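Phosphothreonine lyase ospF (Shigella flexneri, PDB 3I0U) is a type III effector that acts as a phosphothreonine lyase, probably removing phosphate from phosphothreonine in host proteins by elimination rather than hydrolysis. Local coordinates at residues V48-G52 against F53-N57; I84-R88 against E89-L93; A147-L150 against H151-Q155. All coordinates share one frame; numbering follows the deposited sequence.

Contact 1 (V48-G52 against F53-N57); sequences VMYQG and FQIVN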
ATOM      1  N   VAL A  48      -3.101 -16.484  11.694  1.00 74.20           N
ATOM      2  CA  VAL A  48      -4.561 -16.448  11.487  1.00 73.43           C
ATOM      3  C   VAL A  48      -4.902 -15.890  10.061  1.00 73.09           C
ATOM      4  O   VAL A  48      -4.409 -14.831   9.654  1.00 72.65           O
ATOM      5  CB  VAL A  48      -5.287 -15.542  12.592  1.00 73.48           C
ATOM      6  CG1 VAL A  48      -6.795 -15.409  12.340  1.00 73.48           C
ATOM      7  CG2 VAL A  48      -5.042 -16.021  14.060  1.00 72.50           C
ATOM      8  N   MET A  49      -5.769 -16.604   9.340  1.00 72.64           N
ATOM      9  CA  MET A  49      -6.214 -16.254   7.996  1.00 72.38           C
ATOM     10  C   MET A  49      -7.527 -15.490   7.970  1.00 72.36           C
ATOM     11  O   MET A  49      -8.467 -15.870   8.661  1.00 72.67           O
ATOM     12  CB  MET A  49      -6.387 -17.541   7.204  1.00 72.68           C
ATOM     13  CG  MET A  49      -5.104 -18.054   6.581  1.00 72.96           C
ATOM     14  SD  MET A  49      -5.049 -17.411   4.897  1.00 75.60           S
ATOM     15  CE  MET A  49      -5.590 -18.858   3.998  1.00 72.64           C
ATOM     16  N   TYR A  50      -7.579 -14.409   7.191  1.00 72.00           N
ATOM     17  CA  TYR A  50      -8.811 -13.639   6.959  1.00 72.00           C
ATOM     18  C   TYR A  50      -8.793 -13.257   5.524  1.00 71.89           C
ATOM     19  O   TYR A  50      -7.832 -12.619   5.085  1.00 72.17           O
ATOM     20  CB  TYR A  50      -8.854 -12.297   7.728  1.00 72.23           C
ATOM     21  CG  TYR A  50      -8.886 -12.402   9.222  1.00 72.59           C
ATOM     22  CD1 TYR A  50     -10.008 -12.930   9.889  1.00 74.04           C
ATOM     23  CD2 TYR A  50      -7.802 -11.961   9.984  1.00 72.99           C
ATOM     24  CE1 TYR A  50     -10.044 -13.032  11.297  1.00 74.02           C
ATOM     25  CE2 TYR A  50      -7.817 -12.042  11.391  1.00 74.01           C
ATOM     26  CZ  TYR A  50      -8.942 -12.595  12.038  1.00 73.99           C
ATOM     27  OH  TYR A  50      -8.968 -12.720  13.405  1.00 73.24           O
ATOM     28  N   GLN A  51      -9.847 -13.609   4.794  1.00 71.87           N
ATOM     29  CA  GLN A  51     -10.025 -13.164   3.398  1.00 72.03           C
ATOM     30  C   GLN A  51      -8.833 -13.485   2.519  1.00 72.17           C
ATOM     31  O   GLN A  51      -8.395 -12.638   1.724  1.00 73.14           O
ATOM     32  CB  GLN A  51     -10.291 -11.633   3.299  1.00 72.23           C
ATOM     33  CG  GLN A  51     -11.452 -11.040   4.137  1.00 72.83           C
ATOM     34  CD  GLN A  51     -12.840 -11.597   3.748  1.00 73.57           C
ATOM     35  OE1 GLN A  51     -13.050 -12.129   2.640  1.00 72.96           O
ATOM     36  NE2 GLN A  51     -13.784 -11.474   4.666  1.00 73.01           N
ATOM     37  N   GLY A  52      -8.263 -14.670   2.686  1.00 71.99           N
ATOM     38  CA  GLY A  52      -7.090 -15.038   1.906  1.00 72.14           C
ATOM     39  C   GLY A  52      -5.758 -14.414   2.292  1.00 72.00           C
ATOM     40  O   GLY A  52      -4.738 -14.801   1.723  1.00 72.93           O
ATOM     41  N   PHE A  53      -5.759 -13.466   3.235  1.00 71.22           N
ATOM     42  CA  PHE A  53      -4.532 -12.918   3.824  1.00 70.76           C
ATOM     43  C   PHE A  53      -4.197 -13.626   5.130  1.00 70.88           C
ATOM     44  O   PHE A  53      -5.075 -13.774   5.996  1.00 70.91           O
ATOM     45  CB  PHE A  53      -4.678 -11.425   4.111  1.00 70.37           C
ATOM     46  CG  PHE A  53      -4.752 -10.577   2.893  1.00 70.00           C
ATOM     47  CD1 PHE A  53      -3.659  -9.852   2.476  1.00 70.38           C
ATOM     48  CD2 PHE A  53      -5.933 -10.476   2.165  1.00 69.72           C
ATOM     49  CE1 PHE A  53      -3.733  -9.045   1.316  1.00 70.95           C
ATOM     50  CE2 PHE A  53      -6.015  -9.695   1.027  1.00 68.95           C
ATOM     51  CZ  PHE A  53      -4.920  -8.982   0.590  1.00 69.22           C
ATOM     52  N   GLN A  54      -2.943 -14.060   5.270  1.00 70.91           N
ATOM     53  CA  GLN A  54      -2.467 -14.568   6.543  1.00 71.50           C
ATOM     54  C   GLN A  54      -1.932 -13.393   7.360  1.00 71.72           C
ATOM     55  O   GLN A  54      -1.176 -12.557   6.840  1.00 71.29           O
ATOM     56  CB  GLN A  54      -1.401 -15.636   6.371  1.00 71.43           C
ATOM     57  CG  GLN A  54      -1.418 -16.708   7.453  1.00 72.05           C
ATOM     58  CD  GLN A  54      -0.267 -17.689   7.313  1.00 72.72           C
ATOM     59  OE1 GLN A  54       0.845 -17.312   6.924  1.00 73.07           O
ATOM     60  NE2 GLN A  54      -0.522 -18.953   7.638  1.00 73.12           N
ATOM     61  N   ILE A  55      -2.348 -13.346   8.628  1.00 71.81           N
ATOM     62  CA  ILE A  55      -1.973 -12.285   9.556  1.00 71.95           C
ATOM     63  C   ILE A  55      -1.042 -12.845  10.619  1.00 72.19           C
ATOM     64  O   ILE A  55      -1.365 -13.841  11.256  1.00 72.18           O
ATOM     65  CB  ILE A  55      -3.213 -11.670  10.245  1.00 71.97           C
ATOM     66  CG1 ILE A  55      -4.257 -11.222   9.226  1.00 71.35           C
ATOM     67  CG2 ILE A  55      -2.822 -10.502  11.166  1.00 72.04           C
ATOM     68  CD1 ILE A  55      -4.001  -9.843   8.667  1.00 70.99           C
ATOM     69  N   VAL A  56       0.119 -12.219  10.788  1.00 72.39           N
ATOM     70  CA  VAL A  56       1.057 -12.596  11.850  1.00 72.62           C
ATOM     71  C   VAL A  56       1.510 -11.393  12.688  1.00 72.79           C
ATOM     72  O   VAL A  56       1.754 -10.308  12.133  1.00 73.16           O
ATOM     73  CB  VAL A  56       2.276 -13.416  11.320  1.00 72.47           C
ATOM     74  CG1 VAL A  56       1.836 -14.770  10.798  1.00 72.74           C
ATOM     75  CG2 VAL A  56       3.012 -12.685  10.217  1.00 72.64           C
ATOM     76  N   ASN A  57       1.583 -11.581  14.006  1.00 72.42           N
ATOM     77  CA  ASN A  57       2.128 -10.577  14.914  1.00 72.47           C
ATOM     78  C   ASN A  57       3.119 -11.276  15.843  1.00 72.61           C
ATOM     79  O   ASN A  57       2.762 -11.760  16.942  1.00 72.55           O
ATOM     80  CB  ASN A  57       0.993  -9.798  15.684  1.00 72.71           C
ATOM     81  CG  ASN A  57       1.526  -8.599  16.531  1.00 72.49           C
ATOM     82  OD1 ASN A  57       2.616  -8.088  16.260  1.00 75.20           O
ATOM     83  ND2 ASN A  57       0.708  -8.152  17.509  1.00 70.02           N
TER

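Contact 2 (I84-R88 against E89-L93); sequences ISIAR and EQVPL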
ATOM      1  N   ILE A  84       1.412   4.751   4.523  1.00 70.92           N
ATOM      2  CA  ILE A  84       0.254   5.608   4.800  1.00 70.56           C
ATOM      3  C   ILE A  84       0.535   6.169   6.168  1.00 70.89           C
ATOM      4  O   ILE A  84       0.847   5.421   7.065  1.00 71.33           O
ATOM      5  CB  ILE A  84      -1.068   4.844   4.841  1.00 70.82           C
ATOM      6  CG1 ILE A  84      -1.219   3.913   3.625  1.00 69.77           C
ATOM      7  CG2 ILE A  84      -2.242   5.813   4.889  1.00 70.06           C
ATOM      8  CD1 ILE A  84      -2.516   3.106   3.648  1.00 69.24           C
ATOM      9  N   SER A  85       0.447   7.487   6.316  1.00 71.35           N
ATOM     10  CA  SER A  85       0.775   8.209   7.558  1.00 71.10           C
ATOM     11  C   SER A  85      -0.466   8.892   8.194  1.00 71.34           C
ATOM     12  O   SER A  85      -1.129   9.755   7.570  1.00 70.53           O
ATOM     13  CB  SER A  85       1.867   9.251   7.278  1.00 71.23           C
ATOM     14  OG  SER A  85       3.166   8.662   7.155  1.00 71.59           O
ATOM     15  N   ILE A  86      -0.778   8.463   9.424  1.00 70.37           N
ATOM     16  CA  ILE A  86      -1.973   8.874  10.122  1.00 69.73           C
ATOM     17  C   ILE A  86      -1.501   9.528  11.420  1.00 69.75           C
ATOM     18  O   ILE A  86      -0.405   9.201  11.909  1.00 69.84           O
ATOM     19  CB  ILE A  86      -2.857   7.649  10.421  1.00 69.98           C
ATOM     20  CG1 ILE A  86      -3.030   6.760   9.172  1.00 70.66           C
ATOM     21  CG2 ILE A  86      -4.207   8.050  11.068  1.00 68.70           C
ATOM     22  CD1 ILE A  86      -3.706   7.439   7.938  1.00 71.08           C
ATOM     23  N   ALA A  87      -2.275  10.475  11.959  1.00 68.96           N
ATOM     24  CA  ALA A  87      -2.071  10.910  13.347  1.00 69.03           C
ATOM     25  C   ALA A  87      -2.131   9.742  14.349  1.00 68.72           C
ATOM     26  O   ALA A  87      -2.932   8.842  14.210  1.00 67.88           O
ATOM     27  CB  ALA A  87      -3.058  11.951  13.723  1.00 68.93           C
ATOM     28  N   ARG A  88      -1.272   9.782  15.362  1.00 69.21           N
ATOM     29  CA  ARG A  88      -1.042   8.634  16.234  1.00 69.44           C
ATOM     30  C   ARG A  88      -2.326   8.042  16.824  1.00 69.56           C
ATOM     31  O   ARG A  88      -2.556   6.866  16.717  1.00 68.88           O
ATOM     32  CB  ARG A  88      -0.026   8.992  17.305  1.00 69.99           C
ATOM     33  CG  ARG A  88       0.363   7.790  18.217  1.00 71.45           C
ATOM     34  CD  ARG A  88       1.462   8.034  19.230  1.00 69.64           C
ATOM     35  NE  ARG A  88       0.884   8.713  20.364  1.00 75.08           N
ATOM     36  CZ  ARG A  88       0.132   8.160  21.349  1.00 76.65           C
ATOM     37  NH1 ARG A  88      -0.157   6.856  21.389  1.00 76.05           N
ATOM     38  NH2 ARG A  88      -0.346   8.937  22.333  1.00 75.14           N
ATOM     39  N   GLU A  89      -3.209   8.897  17.332  1.00 69.94           N
ATOM     40  CA  GLU A  89      -4.468   8.483  17.976  1.00 70.13           C
ATOM     41  C   GLU A  89      -5.577   8.040  17.035  1.00 70.39           C
ATOM     42  O   GLU A  89      -6.574   7.468  17.490  1.00 70.41           O
ATOM     43  CB  GLU A  89      -4.988   9.595  18.893  1.00 70.16           C
ATOM     44  CG  GLU A  89      -4.062   9.922  20.066  1.00 71.13           C
ATOM     45  CD  GLU A  89      -2.756  10.585  19.627  1.00 71.98           C
ATOM     46  OE1 GLU A  89      -2.718  11.174  18.516  1.00 74.20           O
ATOM     47  OE2 GLU A  89      -1.762  10.507  20.361  1.00 67.33           O
ATOM     48  N   GLN A  90      -5.400   8.299  15.732  1.00 70.29           N
ATOM     49  CA  GLN A  90      -6.403   7.969  14.727  1.00 70.48           C
ATOM     50  C   GLN A  90      -6.021   6.725  13.921  1.00 70.47           C
ATOM     51  O   GLN A  90      -6.701   6.355  12.953  1.00 70.00           O
ATOM     52  CB  GLN A  90      -6.660   9.164  13.807  1.00 70.57           C
ATOM     53  CG  GLN A  90      -7.291  10.319  14.524  1.00 70.83           C
ATOM     54  CD  GLN A  90      -7.701  11.446  13.611  1.00 70.93           C
ATOM     55  OE1 GLN A  90      -8.236  11.228  12.515  1.00 71.86           O
ATOM     56  NE2 GLN A  90      -7.506  12.668  14.080  1.00 68.78           N
ATOM     57  N   VAL A  91      -4.943   6.075  14.345  1.00 70.21           N
ATOM     58  CA  VAL A  91      -4.498   4.857  13.703  1.00 70.74           C
ATOM     59  C   VAL A  91      -5.478   3.647  13.676  1.00 70.70           C
ATOM     60  O   VAL A  91      -5.766   3.139  12.586  1.00 71.12           O
ATOM     61  CB  VAL A  91      -3.052   4.504  14.118  1.00 70.74           C
ATOM     62  CG1 VAL A  91      -2.644   3.201  13.551  1.00 70.72           C
ATOM     63  CG2 VAL A  91      -2.105   5.565  13.611  1.00 71.51           C
ATOM     64  N   PRO A  92      -5.971   3.178  14.841  1.00 70.45           N
ATOM     65  CA  PRO A  92      -6.965   2.106  14.763  1.00 70.57           C
ATOM     66  C   PRO A  92      -8.199   2.444  13.950  1.00 70.91           C
ATOM     67  O   PRO A  92      -8.673   1.591  13.176  1.00 71.42           O
ATOM     68  CB  PRO A  92      -7.337   1.887  16.240  1.00 70.65           C
ATOM     69  CG  PRO A  92      -6.118   2.271  16.956  1.00 69.53           C
ATOM     70  CD  PRO A  92      -5.666   3.494  16.252  1.00 69.83           C
ATOM     71  N   LEU A  93      -8.685   3.678  14.107  1.00 70.91           N
ATOM     72  CA  LEU A  93      -9.814   4.161  13.320  1.00 71.21           C
ATOM     73  C   LEU A  93      -9.537   4.062  11.839  1.00 70.97           C
ATOM     74  O   LEU A  93     -10.347   3.515  11.119  1.00 72.17           O
ATOM     75  CB  LEU A  93     -10.158   5.601  13.667  1.00 71.03           C
ATOM     76  CG  LEU A  93     -11.516   6.065  13.208  1.00 71.38           C
ATOM     77  CD1 LEU A  93     -12.624   5.295  13.989  1.00 73.12           C
ATOM     78  CD2 LEU A  93     -11.491   7.527  13.538  1.00 71.88           C
TER

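Contact 3 (A147-L150 against H151-Q155); sequences ALLL and HKIRQ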
ATOM      1  N   ALA A 147       0.997  -3.029 -17.161  1.00 70.56           N
ATOM      2  CA  ALA A 147       0.200  -1.811 -17.147  1.00 70.82           C
ATOM      3  C   ALA A 147      -1.079  -1.856 -16.266  1.00 70.82           C
ATOM      4  O   ALA A 147      -1.488  -0.830 -15.729  1.00 70.37           O
ATOM      5  CB  ALA A 147      -0.131  -1.418 -18.542  1.00 70.53           C
ATOM      6  N   LEU A 148      -1.678  -3.041 -16.128  1.00 71.05           N
ATOM      7  CA  LEU A 148      -2.934  -3.209 -15.421  1.00 71.27           C
ATOM      8  C   LEU A 148      -2.625  -3.122 -13.983  1.00 71.98           C
ATOM      9  O   LEU A 148      -3.364  -2.448 -13.235  1.00 72.26           O
ATOM     10  CB  LEU A 148      -3.539  -4.589 -15.633  1.00 71.46           C
ATOM     11  CG  LEU A 148      -5.056  -4.824 -15.710  1.00 70.76           C
ATOM     12  CD1 LEU A 148      -5.331  -6.237 -15.301  1.00 69.90           C
ATOM     13  CD2 LEU A 148      -5.938  -3.883 -14.916  1.00 69.16           C
ATOM     14  N   LEU A 149      -1.536  -3.801 -13.589  1.00 71.89           N
ATOM     15  CA  LEU A 149      -1.090  -3.775 -12.204  1.00 71.18           C
ATOM     16  C   LEU A 149      -0.903  -2.323 -11.808  1.00 70.94           C
ATOM     17  O   LEU A 149      -1.529  -1.857 -10.870  1.00 70.32           O
ATOM     18  CB  LEU A 149       0.212  -4.553 -12.034  1.00 71.42           C
ATOM     19  CG  LEU A 149       0.548  -5.294 -10.711  1.00 71.48           C
ATOM     20  CD1 LEU A 149       2.005  -5.090 -10.368  1.00 69.60           C
ATOM     21  CD2 LEU A 149      -0.309  -4.887  -9.513  1.00 69.55           C
ATOM     22  N   LEU A 150      -0.082  -1.611 -12.578  1.00 71.09           N
ATOM     23  CA  LEU A 150       0.193  -0.199 -12.333  1.00 71.27           C
ATOM     24  C   LEU A 150      -1.030   0.691 -12.313  1.00 70.97           C
ATOM     25  O   LEU A 150      -1.095   1.623 -11.519  1.00 71.58           O
ATOM     26  CB  LEU A 150       1.184   0.351 -13.343  1.00 71.42           C
ATOM     27  CG  LEU A 150       2.577  -0.259 -13.316  1.00 71.33           C
ATOM     28  CD1 LEU A 150       3.354   0.229 -14.511  1.00 69.79           C
ATOM     29  CD2 LEU A 150       3.291   0.077 -12.006  1.00 71.09           C
ATOM     30  N   HIS A 151      -1.992   0.394 -13.173  1.00 70.66           N
ATOM     31  CA  HIS A 151      -3.254   1.077 -13.152  1.00 70.53           C
ATOM     32  C   HIS A 151      -3.958   0.761 -11.839  1.00 70.77           C
ATOM     33  O   HIS A 151      -4.312   1.687 -11.098  1.00 70.99           O
ATOM     34  CB  HIS A 151      -4.113   0.695 -14.346  1.00 70.14           C
ATOM     35  CG  HIS A 151      -5.382   1.470 -14.428  1.00 70.72           C
ATOM     36  ND1 HIS A 151      -5.412   2.848 -14.496  1.00 71.04           N
ATOM     37  CD2 HIS A 151      -6.673   1.066 -14.432  1.00 70.36           C
ATOM     38  CE1 HIS A 151      -6.667   3.256 -14.550  1.00 70.96           C
ATOM     39  NE2 HIS A 151      -7.452   2.194 -14.517  1.00 71.40           N
ATOM     40  N   LYS A 152      -4.111  -0.531 -11.532  1.00 70.71           N
ATOM     41  CA  LYS A 152      -4.729  -0.974 -10.289  1.00 70.76           C
ATOM     42  C   LYS A 152      -4.101  -0.267  -9.083  1.00 71.08           C
ATOM     43  O   LYS A 152      -4.821   0.333  -8.291  1.00 71.64           O
ATOM     44  CB  LYS A 152      -4.702  -2.507 -10.152  1.00 70.72           C
ATOM     45  CG  LYS A 152      -5.779  -3.241 -10.977  1.00 70.69           C
ATOM     46  CD  LYS A 152      -5.531  -4.740 -11.279  1.00 70.72           C
ATOM     47  CE  LYS A 152      -5.592  -5.703 -10.073  1.00 73.56           C
ATOM     48  NZ  LYS A 152      -6.654  -5.623  -9.014  1.00 72.47           N
ATOM     49  N   ILE A 153      -2.783  -0.244  -8.992  1.00 71.00           N
ATOM     50  CA  ILE A 153      -2.125   0.479  -7.896  1.00 71.21           C
ATOM     51  C   ILE A 153      -2.458   1.979  -7.878  1.00 71.33           C
ATOM     52  O   ILE A 153      -2.754   2.501  -6.835  1.00 71.06           O
ATOM     53  CB  ILE A 153      -0.568   0.247  -7.876  1.00 71.48           C
ATOM     54  CG1 ILE A 153      -0.248  -1.246  -7.677  1.00 71.35           C
ATOM     55  CG2 ILE A 153       0.078   1.065  -6.779  1.00 69.90           C
ATOM     56  CD1 ILE A 153       1.129  -1.640  -8.051  1.00 71.48           C
ATOM     57  N   ARG A 154      -2.444   2.653  -9.038  1.00 71.81           N
ATOM     58  CA  ARG A 154      -2.787   4.084  -9.098  1.00 71.69           C
ATOM     59  C   ARG A 154      -4.170   4.350  -8.531  1.00 71.79           C
ATOM     60  O   ARG A 154      -4.334   5.231  -7.677  1.00 71.68           O
ATOM     61  CB  ARG A 154      -2.801   4.574 -10.500  1.00 71.58           C
ATOM     62  CG  ARG A 154      -1.593   5.303 -10.959  1.00 73.21           C
ATOM     63  CD  ARG A 154      -1.902   5.894 -12.326  1.00 73.96           C
ATOM     64  NE  ARG A 154      -1.481   7.288 -12.299  1.00 74.92           N
ATOM     65  CZ  ARG A 154      -2.099   8.299 -12.905  1.00 75.18           C
ATOM     66  NH1 ARG A 154      -3.216   8.100 -13.619  1.00 77.06           N
ATOM     67  NH2 ARG A 154      -1.612   9.533 -12.777  1.00 75.29           N
ATOM     68  N   GLN A 155      -5.133   3.552  -9.004  1.00 71.38           N
ATOM     69  CA  GLN A 155      -6.532   3.612  -8.599  1.00 71.17           C
ATOM     70  C   GLN A 155      -6.732   3.336  -7.126  1.00 71.07           C
ATOM     71  O   GLN A 155      -7.547   3.974  -6.491  1.00 71.02           O
ATOM     72  CB  GLN A 155      -7.360   2.607  -9.402  1.00 70.87           C
ATOM     73  CG  GLN A 155      -7.391   2.886 -10.897  1.00 71.44           C
ATOM     74  CD  GLN A 155      -8.298   4.051 -11.285  1.00 71.39           C
ATOM     75  OE1 GLN A 155      -9.503   4.059 -11.022  1.00 70.86           O
ATOM     76  NE2 GLN A 155      -7.718   5.037 -11.942  1.00 70.88           N
TER

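Contact 1 (V48-G52 against F53-N57)
Val48 and Ile55 face each other as an antiparallel hydrogen-bonded pair. Ile55 N donates a hydrogen bond to Val48 O at 2.7 Å, and Val48 N reaches back to Ile55 O at 3.2 Å. Tyr50 and Phe53 form the second such pair. Here Tyr50 N meets Phe53 O at 2.8 Å, with an almost straight N-H...O angle of 172°. The return bond, Phe53 N to Tyr50 O, is 2.9 Å long and closes the turn.

These bonds make a beta hairpin with a two-residue loop, Gln51-Gly52. Strands 47-50 and 53-56 are joined by a type I' turn from Tyr50 to Phe53, and both Gln51 and Gly52 take positive phi values. Strand 47-50 is an outermost strand of the antiparallel sheet, while 53-56 also pairs with strand 63-68.

Apolar contacts lie on the face that carries Val48, Tyr50, Phe53 and Ile55. Tyr50 CD2 touches Ile55 CG1 at 3.7 Å, and the isoleucine carbon meets the ring at its edge, near the ring plane. The Tyr50 and Ile55 side chains cross at about a right angle. Gln51 O and Tyr50 O lie at the edge of the Phe53 ring, near its plane. Beyond the hairpin this ring meets the rings of Trp112 and Phe103.

Met49 and Gln54 share the other face as a non-hydrogen-bonded pair. Their CG atoms lie 4.0 Å apart. The methionine chain bends at chi2 and chi3, which brings SD to 3.8 Å from Phe53 O.

Contact 2 (I84-R88 against E89-L93)
Ala87 O accepts a hydrogen bond from Gln90 N at 2.9 Å. Arg88 O then receives a weak bond from Val91 N at 3.5 Å. Gln90 is the N-cap residue; its side-chain OE1 is bonded to Ala170 N.

Arg88 and Glu89 are neighbours in sequence and form a salt bridge, NH2 to OE2 at 2.9 Å. The carboxylate oxygen lies over one face of the guanidinium, and the two planes are 83° apart. The arginine chain runs straight at first and bends at chi3 (80°), while Glu89 folds at chi2 (69°). These two bends bring the charged groups together on the exposed side of the turn.

The inner side is apolar. Ile86 CG2 rests against Gln90 CB at 3.8 Å, and Ile86 CB meets Val91 CG2 at 3.9 Å. Ile86 also packs on Leu164 of helix 147-166 and Phe132 of strand 132-137. The same Val91 methyl lies 3.4 Å from Arg88 O.

The arrangement is a short 3-10 turn leading into the N-terminus of helix 91-102, just after strand 80-84.

Contact 3 (A147-L150 against H151-Q155)
Ala147 O accepts a hydrogen bond from His151 N at 2.9 Å, the first of four successive i to i+4 bonds. They belong to the opening turns of the alpha-helix 147-166. CG of His151 is anti to its own backbone N (chi1 -175°), and this carries the imidazole away from the preceding turn. The ring has Gln155 CG over one face, offset toward the rim. Its NE2 is hydrogen-bonded to Pro26 O, and Tyr25 lies against it.

Leu148 is exposed on the outside of the helix. Its O accepts a nearly straight bond from Lys152 N at 2.7 Å. One methyl, CD2, lies 3.8 Å from Lys152 CD, where the aliphatic part of the lysine passes by. The lysine chain bends at chi3 and chi4, and its NZ makes a weak hydrogen bond to Tyr28 OH.

Leu149 is buried. Its O is bonded to Ile153 N at 2.8 Å. The same pair also meets through its side chains. Leu149 CD2 touches Ile153 CD1 at 3.8 Å, and the two side chains cross obliquely. Both also touch Pro108, in a loop outside the helix.

Leu150 faces inward on another side of the helix. It packs on Ile22 of helix 11-22 and on Phe212, Leu215 and Met216 of helix 211-217. Arg154, one turn on, is held elsewhere: its NE is hydrogen-bonded to Met216 O, and its side chain lies near a bound MPD molecule, probably from the crystallisation liquor. Leu150 O binds Arg154 N at 3.0 Å, and Arg154 CB lies 3.6 Å from that oxygen.

How the contacts relate
The contacts follow one another along the chain in the order 1, 2, 3. Their centres are about 21 Å apart for contacts 1 and 2, 24 Å for contacts 1 and 3, and 25 Å for contacts 2 and 3. Contact 1 is a hairpin at one margin of the antiparallel sheet. Contact 2 starts at the end of strand 80-84, near the other margin, and leads into helix 91-102. Contact 3 opens helix 147-166, on the opposite side of the chain's centre from contact 2. The far part of that helix packs near contact 2 and links the two regions. Three local elements are thus spread round one sheet, joined through the fold and not by direct touch.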